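Long-range contacts in flavoredoxin (Desulfovibrio vulgaris str. 'Miyazaki F', PDB 2D5M), which binds flavin mononucleotide and probably carries electrons through this flavin cofactor: residues V19-D23 with V106-Y110; Y22-S26 with T61-A65; I70-V76 with V159-I163; Y75-Y81 with S95-T99; L120-H124 with F134-I138. One frame throughout, in Å; residues are numbered along the deposited sequence.

In the fold
From the N terminus, the end of strand 14-22 and the turn after it start two contacts at once. Contact 2 closes the shorter loop, tying the turn to the C-terminal end of helix 55-63; contact 1 closes a longer one, reaching the chain just before and at strand 109-111. D107 and R63 join these two through a salt bridge. Contact 3 opens at the end of strand 65-70 and closes at 159-163, so it crosses contact 1, while contacts 4 and 5 both lie within its span. Contact 4 also falls within the loop of contact 1 and joins helices 76-82 and 92-96. Contact 5 pairs strands 116-126 and 133-144 of the main antiparallel sheet.

Contact 1 (V19-D23 with V106-Y110); sequences VGTYD and VDAPY
The ring of Y22 lies flat on P109. P109 CD sits 3.5 Å from the centroid of the Y22 ring and only 6° off its normal, a CH-pi contact placed almost over the middle of the face. A chi1 of -70° turns CG of Y22 away from its own carbonyl carbon and beside the backbone N, which carries the ring across to the proline, and the two side chains meet from opposite directions. The rest of the ring runs along the backbone there, with Y22 CE2 3.5 Å from A108 C. The same P109 CD also lies 3.3 Å from T21 C.

Hydrogen bonding between the segments is indirect. One water accepts from Y22 N at 3.0 Å and donates to D107 O at 2.8 Å, beside the inverse gamma turn centred on D107. The D107 carboxylate brings OD1 obliquely to Y22 CD2, while its OD2 is taken by R63. Further along, G20 CA makes a CA-H...O contact of 3.6 Å with P109 O, and that oxygen also accepts from T67 OG1. The contact thus joins the end of strand 14-22 to strand 109-111, with strand 65-70 beside G20 and A108, and P102 of strand 100-102 against Y22.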
# COMPACT_ATOMS: atom_id res chain seq x y z
N VAL A 19 7.67 5.36 -10.36
CA VAL A 19 7.96 6.73 -9.96
C VAL A 19 8.74 7.38 -11.07
O VAL A 19 9.84 6.92 -11.43
CB VAL A 19 8.76 6.74 -8.65
CG1 VAL A 19 9.10 8.17 -8.28
CG2 VAL A 19 7.97 6.09 -7.51
N GLY A 20 8.16 8.44 -11.65
CA GLY A 20 8.72 9.11 -12.84
C GLY A 20 9.34 10.43 -12.47
O GLY A 20 8.79 11.21 -11.68
N THR A 21 10.50 10.73 -13.05
CA THR A 21 11.26 11.94 -12.79
C THR A 21 12.04 12.39 -14.04
O THR A 21 12.19 11.63 -15.00
CB THR A 21 12.30 11.72 -11.68
OG1 THR A 21 13.18 10.65 -12.04
CG2 THR A 21 11.67 11.48 -10.30
N TYR A 22 12.50 13.63 -14.01
CA TYR A 22 13.52 14.13 -14.92
C TYR A 22 14.83 14.35 -14.18
O TYR A 22 14.82 14.92 -13.08
CB TYR A 22 13.09 15.47 -15.54
CG TYR A 22 11.97 15.43 -16.51
CD1 TYR A 22 12.01 14.70 -17.66
CD2 TYR A 22 10.79 16.18 -16.24
CE1 TYR A 22 10.94 14.67 -18.56
CE2 TYR A 22 9.74 16.15 -17.13
CZ TYR A 22 9.81 15.41 -18.30
OH TYR A 22 8.74 15.40 -19.14
N ASP A 23 15.95 13.93 -14.76
CA ASP A 23 17.25 14.28 -14.20
C ASP A 23 17.64 15.69 -14.59
O ASP A 23 16.88 16.44 -15.20
CB ASP A 23 18.31 13.23 -14.52
CG ASP A 23 18.96 13.35 -15.90
OD1 ASP A 23 18.54 14.17 -16.74
OD2 ASP A 23 19.90 12.56 -16.12
N VAL A 106 3.24 19.33 -12.74
CA VAL A 106 4.52 19.14 -12.01
C VAL A 106 5.61 18.82 -13.04
O VAL A 106 5.32 18.32 -14.12
CB VAL A 106 4.47 18.08 -10.90
CG1 VAL A 106 3.24 18.26 -10.00
CG2 VAL A 106 4.46 16.67 -11.48
N ASP A 107 6.82 19.10 -12.57
CA ASP A 107 8.04 18.96 -13.40
C ASP A 107 8.58 17.53 -13.40
O ASP A 107 9.65 17.24 -12.82
CB ASP A 107 9.09 19.92 -12.88
CG ASP A 107 10.29 20.00 -13.79
OD1 ASP A 107 10.19 19.61 -14.98
OD2 ASP A 107 11.34 20.49 -13.28
N ALA A 108 7.84 16.61 -14.02
CA ALA A 108 8.16 15.17 -14.07
C ALA A 108 7.35 14.53 -15.18
O ALA A 108 6.22 14.96 -15.44
CB ALA A 108 7.87 14.48 -12.75
N PRO A 109 7.88 13.48 -15.80
CA PRO A 109 7.13 12.73 -16.80
C PRO A 109 6.31 11.60 -16.17
O PRO A 109 6.75 11.08 -15.12
CB PRO A 109 8.22 12.12 -17.67
CG PRO A 109 9.30 11.81 -16.65
CD PRO A 109 9.20 12.91 -15.61
N TYR A 110 5.24 11.19 -16.83
CA TYR A 110 4.55 9.95 -16.49
C TYR A 110 4.57 9.03 -17.71
O TYR A 110 4.98 9.42 -18.81
CB TYR A 110 3.17 10.17 -15.96
CG TYR A 110 2.17 10.82 -16.88
CD1 TYR A 110 1.39 10.09 -17.74
CD2 TYR A 110 1.99 12.19 -16.90
CE1 TYR A 110 0.46 10.69 -18.59
CE2 TYR A 110 1.05 12.78 -17.71
CZ TYR A 110 0.31 12.03 -18.56
OH TYR A 110 -0.65 12.62 -19.38
O HOH W 1 11.19 15.12 -11.78

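Contact 2 (Y22-S26 with T61-A65); sequences YDRDS and TERGA
R63 reaches from the last turn of helix 55-63 into the turn that follows Y22 and holds its backbone side-on. NE and NH2 both point at one atom, the carbonyl oxygen of D23. The R63 NH2 to D23 O bond is the shorter, 2.9 Å with an N-H...O angle of 157°, and the R63 NE to D23 O bond is 3.3 Å. The oxygen lies close to the guanidinium plane for both, but NE stands well above the carbonyl plane, 57° out of it, whereas NH2 is tilted by less. The arginine chain runs extended from CG to NE, which spans the gap and lays CD beside Y22 CB, at 3.8 Å. NE also makes a weak bond to Y22 O.

D23 O takes a third bond from S26 N, closing the type I turn D23-S26, so helix and turn share this acceptor. Within the same turn D25 N donates to D23 OD1, an Asx turn, the oxygen being met from above the carboxylate plane. E62 reaches the turn through water: one molecule donates to both Y22 O and E62 OE1, and another links E62 OE1 to R24, donating to the glutamate at 2.7 Å while accepting from R24 N and R24 NH1.

The outer ends have partners beyond the contact: R63 NH1 forms a salt bridge with D107, E62 OE2 with R58, and D23 OD2 with R27, the same oxygen also being hydrogen-bonded to Y55 OH. The arrangement lies at the surface, where the turn between strands 14-22 and 28-41 meets the C-terminal end of helix 55-63, just before G64 leads into strand 65-70.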
# COMPACT_ATOMS: atom_id res chain seq x y z
N TYR A 22 12.50 13.63 -14.01
CA TYR A 22 13.52 14.13 -14.92
C TYR A 22 14.83 14.35 -14.18
O TYR A 22 14.82 14.92 -13.08
CB TYR A 22 13.09 15.47 -15.54
CG TYR A 22 11.97 15.43 -16.51
CD1 TYR A 22 12.01 14.70 -17.66
CD2 TYR A 22 10.79 16.18 -16.24
CE1 TYR A 22 10.94 14.67 -18.56
CE2 TYR A 22 9.74 16.15 -17.13
CZ TYR A 22 9.81 15.41 -18.30
OH TYR A 22 8.74 15.40 -19.14
N ASP A 23 15.95 13.93 -14.76
CA ASP A 23 17.25 14.28 -14.20
C ASP A 23 17.64 15.69 -14.59
O ASP A 23 16.88 16.44 -15.20
CB ASP A 23 18.31 13.23 -14.52
CG ASP A 23 18.96 13.35 -15.90
OD1 ASP A 23 18.54 14.17 -16.74
OD2 ASP A 23 19.90 12.56 -16.12
N ARG A 24 18.85 16.07 -14.21
CA ARG A 24 19.30 17.46 -14.41
C ARG A 24 19.42 17.84 -15.88
O ARG A 24 19.35 19.06 -16.16
CB ARG A 24 20.61 17.68 -13.68
CG ARG A 24 21.77 16.88 -14.28
CD ARG A 24 22.92 16.84 -13.22
NE ARG A 24 24.02 16.02 -13.66
CZ ARG A 24 24.00 14.71 -13.62
NH1 ARG A 24 22.98 13.99 -13.15
NH2 ARG A 24 25.08 14.04 -14.06
N ASP A 25 19.54 16.87 -16.75
CA ASP A 25 19.63 17.07 -18.20
C ASP A 25 18.29 16.76 -18.87
O ASP A 25 18.28 16.64 -20.08
CB ASP A 25 20.73 16.18 -18.76
CG ASP A 25 22.09 16.61 -18.24
OD1 ASP A 25 22.31 17.83 -18.42
OD2 ASP A 25 22.85 15.77 -17.69
N SER A 26 17.22 16.68 -18.09
CA SER A 26 15.85 16.48 -18.58
C SER A 26 15.66 15.11 -19.17
O SER A 26 14.72 14.84 -19.94
CB SER A 26 15.44 17.58 -19.57
OG SER A 26 15.40 18.84 -18.92
N THR A 61 15.23 15.05 -5.32
CA THR A 61 15.84 16.08 -4.48
C THR A 61 16.11 17.33 -5.30
O THR A 61 16.02 18.45 -4.79
CB THR A 61 17.11 15.66 -3.75
OG1 THR A 61 18.17 15.40 -4.64
CG2 THR A 61 16.91 14.41 -2.89
N GLU A 62 16.39 17.22 -6.58
CA GLU A 62 16.71 18.36 -7.43
C GLU A 62 15.47 19.06 -7.96
O GLU A 62 15.48 20.28 -8.03
CB GLU A 62 17.54 17.83 -8.63
CG GLU A 62 18.95 17.42 -8.23
CD GLU A 62 19.76 16.75 -9.32
OE1 GLU A 62 19.16 16.35 -10.36
OE2 GLU A 62 21.02 16.57 -9.09
N ARG A 63 14.45 18.32 -8.38
CA ARG A 63 13.31 18.95 -9.02
C ARG A 63 12.09 19.12 -8.15
O ARG A 63 11.17 19.89 -8.47
CB ARG A 63 12.90 18.17 -10.27
CG ARG A 63 13.95 18.53 -11.37
CD ARG A 63 13.44 17.99 -12.69
NE ARG A 63 14.49 18.11 -13.67
CZ ARG A 63 14.63 19.08 -14.53
NH1 ARG A 63 13.80 20.12 -14.56
NH2 ARG A 63 15.66 19.04 -15.34
N GLY A 64 12.05 18.39 -7.02
CA GLY A 64 10.89 18.56 -6.11
C GLY A 64 9.59 18.10 -6.70
O GLY A 64 8.53 18.62 -6.31
N ALA A 65 9.60 17.13 -7.59
CA ALA A 65 8.43 16.69 -8.30
C ALA A 65 8.66 15.27 -8.80
O ALA A 65 9.77 14.91 -9.15
CB ALA A 65 8.18 17.58 -9.52
O HOH W 1 11.19 15.12 -11.78
O HOH W 2 16.82 16.76 -11.82
O HOH W 3 20.37 14.69 -12.07

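Contact 3 (I70-V76 with V159-I163)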
# COMPACT_ATOMS: atom_id res chain seq x y z
N ILE A 70 0.67 3.83 -12.85
CA ILE A 70 0.22 2.52 -12.37
C ILE A 70 0.12 1.59 -13.59
O ILE A 70 -0.68 1.85 -14.47
CB ILE A 70 -1.09 2.67 -11.62
CG1 ILE A 70 -0.85 3.55 -10.38
CG2 ILE A 70 -1.67 1.33 -11.24
CD1 ILE A 70 -1.86 3.75 -9.36
N PRO A 71 0.95 0.54 -13.63
CA PRO A 71 0.92 -0.35 -14.81
C PRO A 71 -0.34 -1.23 -14.75
O PRO A 71 -0.78 -1.67 -13.68
CB PRO A 71 2.14 -1.22 -14.66
CG PRO A 71 2.37 -1.25 -13.18
CD PRO A 71 1.94 0.13 -12.64
N SER A 72 -0.85 -1.58 -15.90
CA SER A 72 -1.80 -2.65 -16.14
C SER A 72 -1.01 -3.92 -16.38
O SER A 72 0.23 -3.91 -16.55
CB SER A 72 -2.72 -2.38 -17.29
OG SER A 72 -1.96 -2.19 -18.44
N ARG A 73 -1.70 -5.06 -16.40
CA ARG A 73 -0.98 -6.31 -16.48
C ARG A 73 -0.16 -6.42 -17.76
O ARG A 73 0.86 -7.11 -17.74
CB ARG A 73 -1.95 -7.49 -16.37
CG ARG A 73 -2.68 -7.86 -17.66
CD ARG A 73 -3.59 -9.05 -17.44
NE ARG A 73 -4.63 -8.77 -16.51
CZ ARG A 73 -5.40 -9.67 -15.88
NH1 ARG A 73 -5.21 -10.97 -16.09
NH2 ARG A 73 -6.34 -9.21 -15.04
N ALA A 74 -0.56 -5.77 -18.85
CA ALA A 74 0.26 -5.85 -20.07
C ALA A 74 1.67 -5.31 -19.92
O ALA A 74 2.53 -5.61 -20.75
CB ALA A 74 -0.50 -5.07 -21.18
N TYR A 75 1.87 -4.47 -18.91
CA TYR A 75 3.12 -3.78 -18.71
C TYR A 75 3.86 -4.29 -17.46
O TYR A 75 4.78 -3.61 -16.98
CB TYR A 75 2.90 -2.25 -18.64
CG TYR A 75 2.40 -1.74 -19.96
CD1 TYR A 75 3.29 -1.60 -21.03
CD2 TYR A 75 1.05 -1.45 -20.16
CE1 TYR A 75 2.85 -1.13 -22.26
CE2 TYR A 75 0.65 -0.99 -21.41
CZ TYR A 75 1.52 -0.86 -22.42
OH TYR A 75 1.11 -0.41 -23.67
N VAL A 76 3.51 -5.46 -16.98
CA VAL A 76 4.18 -6.02 -15.82
C VAL A 76 5.68 -6.25 -16.08
O VAL A 76 6.50 -5.96 -15.20
CB VAL A 76 3.48 -7.31 -15.31
CG1 VAL A 76 3.60 -8.48 -16.26
CG2 VAL A 76 4.03 -7.65 -13.91
N VAL A 159 -8.73 -0.47 -15.13
CA VAL A 159 -7.35 -0.04 -14.87
C VAL A 159 -6.41 -1.25 -14.85
O VAL A 159 -5.31 -1.25 -15.44
CB VAL A 159 -7.25 0.79 -13.59
CG1 VAL A 159 -5.82 1.14 -13.27
CG2 VAL A 159 -8.07 2.07 -13.73
N ASP A 160 -6.84 -2.27 -14.14
CA ASP A 160 -6.16 -3.54 -14.06
C ASP A 160 -4.74 -3.41 -13.49
O ASP A 160 -3.76 -3.91 -14.07
CB ASP A 160 -6.12 -4.18 -15.46
CG ASP A 160 -5.68 -5.60 -15.45
OD1 ASP A 160 -4.92 -6.02 -16.38
OD2 ASP A 160 -6.10 -6.35 -14.53
N PRO A 161 -4.62 -2.81 -12.32
CA PRO A 161 -3.29 -2.55 -11.74
C PRO A 161 -2.60 -3.81 -11.21
O PRO A 161 -3.23 -4.81 -10.89
CB PRO A 161 -3.65 -1.64 -10.55
CG PRO A 161 -5.00 -2.11 -10.11
CD PRO A 161 -5.71 -2.45 -11.39
N VAL A 162 -1.29 -3.74 -11.14
CA VAL A 162 -0.49 -4.84 -10.63
C VAL A 162 -0.31 -4.72 -9.13
O VAL A 162 -0.05 -3.64 -8.59
CB VAL A 162 0.86 -4.89 -11.34
CG1 VAL A 162 1.78 -5.97 -10.84
CG2 VAL A 162 0.75 -5.03 -12.85
N ILE A 163 -0.37 -5.85 -8.46
CA ILE A 163 -0.09 -6.03 -7.07
C ILE A 163 1.25 -6.74 -6.89
O ILE A 163 1.50 -7.73 -7.57
CB ILE A 163 -1.18 -6.89 -6.32
CG1 ILE A 163 -2.55 -6.20 -6.45
CG2 ILE A 163 -0.90 -7.22 -4.92
CD1 ILE A 163 -3.62 -7.25 -6.22
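R73 and D160 form a bidentate, side-on salt bridge between two connections of the flavin reductase-like fold, the one leading from strand 65-70 to helix 76-82 and the one between helix 156-159 and strand 162-165. R73 NE donates to D160 OD1 at 2.8 Å with an N-H...O angle of 164°, meeting the syn lone pair of OD1. R73 NH2 donates to D160 OD2 at 2.9 Å, also from the syn side but somewhat out of the carboxylate plane. Guanidinium and carboxylate are nearly coplanar, 21° apart, and with each oxygen gripped the carboxylate has little freedom to rotate. With chi1 at 81°, CG of R73 sits between its backbone N and carbonyl carbon, 3.2 Å from D160 OD1, and the bend at chi3 then turns NE and NH2 onto the carboxylate. R73 N adds a weak bond to that same OD1, and R73 NH1 pairs with E176 of the second subunit, so the arginine spends its charge on both chains.

The backbones are more loosely joined. V162 N makes a weak bond to P71 O, an oxygen that P161 CA also approaches in a CA-H...O contact. S72 CA stands in the same relation to D160 O, 3.1 Å away. S72 O is taken within its own segment by Y75 N.

Apolar groups flank this polar centre. V162 meets the 70-76 segment with both methyls, CG1 against V76 CG2 and CG2 against P71 CG, crossing each side chain at about a right angle, while I70, which packs on Y12 of the second subunit, lies alongside P161 and brings CG2 to 3.6 Å from P161 CB.

Contact 4 (Y75-Y81 with S95-T99)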
# COMPACT_ATOMS: atom_id res chain seq x y z
N TYR A 75 1.87 -4.47 -18.91
CA TYR A 75 3.12 -3.78 -18.71
C TYR A 75 3.86 -4.29 -17.46
O TYR A 75 4.78 -3.61 -16.98
CB TYR A 75 2.90 -2.25 -18.64
CG TYR A 75 2.40 -1.74 -19.96
CD1 TYR A 75 3.29 -1.60 -21.03
CD2 TYR A 75 1.05 -1.45 -20.16
CE1 TYR A 75 2.85 -1.13 -22.26
CE2 TYR A 75 0.65 -0.99 -21.41
CZ TYR A 75 1.52 -0.86 -22.42
OH TYR A 75 1.11 -0.41 -23.67
N VAL A 76 3.51 -5.46 -16.98
CA VAL A 76 4.18 -6.02 -15.82
C VAL A 76 5.68 -6.25 -16.08
O VAL A 76 6.50 -5.96 -15.20
CB VAL A 76 3.48 -7.31 -15.31
CG1 VAL A 76 3.60 -8.48 -16.26
CG2 VAL A 76 4.03 -7.65 -13.91
N ARG A 77 6.06 -6.71 -17.28
CA ARG A 77 7.48 -6.93 -17.54
C ARG A 77 8.23 -5.61 -17.59
O ARG A 77 9.37 -5.47 -17.10
CB ARG A 77 7.65 -7.69 -18.84
CG ARG A 77 7.06 -9.12 -18.81
CD ARG A 77 7.34 -9.90 -20.06
NE ARG A 77 8.74 -10.36 -20.02
CZ ARG A 77 9.41 -11.01 -20.96
NH1 ARG A 77 8.86 -11.37 -22.10
NH2 ARG A 77 10.69 -11.34 -20.74
N HIS A 78 7.64 -4.59 -18.13
CA HIS A 78 8.21 -3.24 -18.26
C HIS A 78 8.45 -2.66 -16.87
O HIS A 78 9.49 -2.06 -16.60
CB HIS A 78 7.31 -2.32 -19.08
CG HIS A 78 6.85 -2.84 -20.41
ND1 HIS A 78 6.02 -3.93 -20.54
CD2 HIS A 78 7.10 -2.37 -21.66
CE1 HIS A 78 5.80 -4.15 -21.79
NE2 HIS A 78 6.45 -3.22 -22.54
N ALA A 79 7.44 -2.81 -16.02
CA ALA A 79 7.53 -2.32 -14.66
C ALA A 79 8.67 -3.01 -13.92
O ALA A 79 9.46 -2.38 -13.21
CB ALA A 79 6.20 -2.47 -13.95
N ASP A 80 8.74 -4.34 -14.09
CA ASP A 80 9.82 -5.10 -13.46
C ASP A 80 11.18 -4.63 -13.95
O ASP A 80 12.11 -4.45 -13.14
CB ASP A 80 9.58 -6.58 -13.71
CG ASP A 80 10.41 -7.47 -12.80
OD1 ASP A 80 10.30 -7.28 -11.55
OD2 ASP A 80 11.12 -8.37 -13.31
N TYR A 81 11.32 -4.41 -15.26
CA TYR A 81 12.56 -3.90 -15.82
C TYR A 81 12.98 -2.62 -15.10
O TYR A 81 14.15 -2.45 -14.75
CB TYR A 81 12.38 -3.66 -17.32
CG TYR A 81 13.59 -3.21 -18.07
CD1 TYR A 81 14.33 -4.13 -18.85
CD2 TYR A 81 14.02 -1.89 -18.07
CE1 TYR A 81 15.43 -3.74 -19.54
CE2 TYR A 81 15.15 -1.49 -18.76
CZ TYR A 81 15.85 -2.45 -19.51
OH TYR A 81 16.98 -2.06 -20.21
N SER A 95 14.51 2.17 -23.91
CA SER A 95 14.71 0.72 -23.86
C SER A 95 13.38 -0.05 -23.92
O SER A 95 13.30 -1.10 -24.55
CB SER A 95 15.39 0.31 -22.55
OG SER A 95 16.66 0.94 -22.53
N LEU A 96 12.36 0.48 -23.25
CA LEU A 96 11.07 -0.21 -23.10
C LEU A 96 10.09 0.14 -24.17
O LEU A 96 9.01 -0.46 -24.23
CB LEU A 96 10.51 0.10 -21.71
CG LEU A 96 11.29 -0.53 -20.55
CD1 LEU A 96 10.81 0.01 -19.21
CD2 LEU A 96 11.22 -2.03 -20.59
N GLY A 97 10.40 1.14 -25.01
CA GLY A 97 9.45 1.62 -26.02
C GLY A 97 8.22 2.26 -25.41
O GLY A 97 7.11 2.07 -25.92
N LEU A 98 8.37 2.98 -24.32
CA LEU A 98 7.30 3.70 -23.66
C LEU A 98 7.46 5.20 -23.81
O LEU A 98 8.56 5.69 -24.18
CB LEU A 98 7.31 3.32 -22.15
CG LEU A 98 7.04 1.86 -21.85
CD1 LEU A 98 7.17 1.60 -20.36
CD2 LEU A 98 5.67 1.44 -22.27
N THR A 99 6.41 5.92 -23.53
CA THR A 99 6.34 7.37 -23.83
C THR A 99 6.41 8.18 -22.56
O THR A 99 5.52 8.07 -21.69
CB THR A 99 5.02 7.68 -24.52
OG1 THR A 99 4.89 6.89 -25.72
CG2 THR A 99 4.94 9.14 -24.96
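Y75, at the N-cap position of helix 76-82, meets L98 with one side of its ring: CE1 of Y75 comes 3.8 Å from CD2 of L98, the two side chains sliding past each other in opposite directions. The same ring has a second neighbour one turn on, its CD1 lying over the face of the H78 imidazole in an edge-to-face arrangement.

H78 follows on the side of the helix that faces the second segment. Its CB is 4.1 Å from L98 CD1, and its ring turns an edge toward L96 O, which lies near the ring plane 3.7 Å from H78 CD2. The backbone takes part too, since L96 CD1 rests 3.6 Å from H78 O. This is helix-to-helix packing in which one side of helix 76-82, from Y75 just before it to Y81, lies against the last turn of helix 92-96 and the chain just past it. The second helix ends at L96, and G97 leaves helical geometry with positive phi; L96 and L98, either side of it in sequence, both reach H78.

D80, one turn after V76, points elsewhere: it belongs to the flavin mononucleotide pocket and also accepts from backbone nitrogens of the second subunit.

At Y81, CG stands anti to the backbone N, chi1 -176°, and the ring swings over L96, whose CD2 sits 4.0 Å from the Y81 centroid, 27° off the normal, a CH-pi contact over the face. Beyond it, Y81 OH lies 3.7 Å from S95 CB, and this hydroxyl and S95 OG are both hydrogen-bonded to E90 OE2.

Contact 5 (L120-H124 with F134-I138); sequences LKLIH and FIGEI
K121 and E137 face each other as a hydrogen-bonded antiparallel pair, and their backbones make both bonds: K121 N to E137 O at 3.0 Å and E137 N to K121 O at 2.8 Å. Further along, the register slips. I123 N and H124 N both point at I135 O, the signature of a classic beta bulge. The bond from I123 N is the strong one, 2.8 Å and nearly straight at 175°, reaching the oxygen almost along its C=O direction, while that from H124 N is weak. I135 N returns a bond to H124 O at 2.9 Å.

The charged interaction is a salt bridge on the K121 and E137 side of the sheet. The two side chains run side by side in the same direction, and the lysine bends at chi3, 65°, to bring NZ to 3.3 Å from E137 OE1, a weak hydrogen bond.

Apolar contacts surround the strands. I123 crosses E137 at about a right angle, laying CG2 3.8 Å from E137 CB, and its CG1 meets I135. H124 packs its CB against I135 CG1 at 3.7 Å and turns a ring edge to that residue. On the face carrying L120, L122 and I138, L120 CD2 touches I138 CG1; L122 CD1 also comes obliquely to the F134 ring, which meets Y57 and I60 as well.

Strands 116-126 and 133-144 thus form a hairpin of the main sheet, held by backbone bonds. The long salt bridge, on a surface lysine, probably contributes less than they do, and the bulge lets one carbonyl serve two donors where the register changes.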
# COMPACT_ATOMS: atom_id res chain seq x y z
N LEU A 120 2.72 14.53 -8.67
CA LEU A 120 3.01 14.90 -7.28
C LEU A 120 4.09 15.98 -7.18
O LEU A 120 5.09 16.01 -7.88
CB LEU A 120 3.44 13.69 -6.45
CG LEU A 120 2.42 12.54 -6.46
CD1 LEU A 120 2.80 11.44 -7.45
CD2 LEU A 120 2.21 11.94 -5.07
N LYS A 121 3.84 16.88 -6.21
CA LYS A 121 4.78 17.91 -5.77
C LYS A 121 5.42 17.46 -4.49
O LYS A 121 4.71 17.12 -3.52
CB LYS A 121 4.06 19.23 -5.55
CG LYS A 121 4.83 20.38 -4.95
CD LYS A 121 4.00 21.63 -4.69
CE LYS A 121 2.93 21.43 -3.63
NZ LYS A 121 2.35 22.61 -2.98
N LEU A 122 6.74 17.47 -4.36
CA LEU A 122 7.39 17.09 -3.12
C LEU A 122 7.06 18.10 -2.02
O LEU A 122 7.32 19.31 -2.20
CB LEU A 122 8.90 17.06 -3.32
CG LEU A 122 9.69 16.53 -2.12
CD1 LEU A 122 9.34 15.10 -1.81
CD2 LEU A 122 11.21 16.72 -2.35
N ILE A 123 6.54 17.63 -0.89
CA ILE A 123 6.20 18.50 0.24
C ILE A 123 6.98 18.13 1.50
O ILE A 123 7.14 19.02 2.36
CB ILE A 123 4.69 18.59 0.48
CG1 ILE A 123 4.04 17.23 0.71
CG2 ILE A 123 4.03 19.36 -0.65
CD1 ILE A 123 2.66 17.35 1.35
N HIS A 124 7.48 16.92 1.66
CA HIS A 124 8.30 16.61 2.83
C HIS A 124 9.34 15.60 2.43
O HIS A 124 9.08 14.73 1.57
CB HIS A 124 7.51 16.01 4.01
CG HIS A 124 6.32 16.79 4.49
ND1 HIS A 124 6.44 17.96 5.20
CD2 HIS A 124 4.97 16.53 4.38
CE1 HIS A 124 5.21 18.40 5.50
NE2 HIS A 124 4.31 17.56 5.02
N PHE A 134 9.95 10.13 0.86
CA PHE A 134 9.49 11.34 0.19
C PHE A 134 7.96 11.41 0.27
O PHE A 134 7.31 10.39 0.00
CB PHE A 134 9.89 11.36 -1.30
CG PHE A 134 11.35 11.48 -1.57
CD1 PHE A 134 12.02 10.48 -2.23
CD2 PHE A 134 12.08 12.62 -1.25
CE1 PHE A 134 13.34 10.62 -2.54
CE2 PHE A 134 13.43 12.70 -1.57
CZ PHE A 134 14.08 11.70 -2.20
N ILE A 135 7.43 12.55 0.63
CA ILE A 135 5.98 12.76 0.69
C ILE A 135 5.63 13.69 -0.43
O ILE A 135 6.11 14.85 -0.51
CB ILE A 135 5.56 13.37 2.03
CG1 ILE A 135 6.15 12.63 3.23
CG2 ILE A 135 4.05 13.46 2.07
CD1 ILE A 135 5.76 11.20 3.28
N GLY A 136 4.81 13.20 -1.36
CA GLY A 136 4.32 14.01 -2.46
C GLY A 136 2.87 14.37 -2.27
O GLY A 136 2.05 13.54 -1.90
N GLU A 137 2.57 15.64 -2.53
CA GLU A 137 1.20 16.12 -2.59
C GLU A 137 0.66 15.77 -3.97
O GLU A 137 1.25 16.11 -4.99
CB GLU A 137 1.11 17.61 -2.37
CG GLU A 137 -0.30 18.15 -2.48
CD GLU A 137 -0.47 19.61 -2.13
OE1 GLU A 137 0.48 20.22 -1.58
OE2 GLU A 137 -1.58 20.15 -2.43
N ILE A 138 -0.49 15.12 -4.02
CA ILE A 138 -1.16 14.79 -5.26
C ILE A 138 -1.80 16.04 -5.84
O ILE A 138 -2.68 16.65 -5.24
CB ILE A 138 -2.27 13.72 -5.02
CG1 ILE A 138 -1.66 12.43 -4.48
CG2 ILE A 138 -3.07 13.49 -6.26
CD1 ILE A 138 -2.69 11.39 -3.99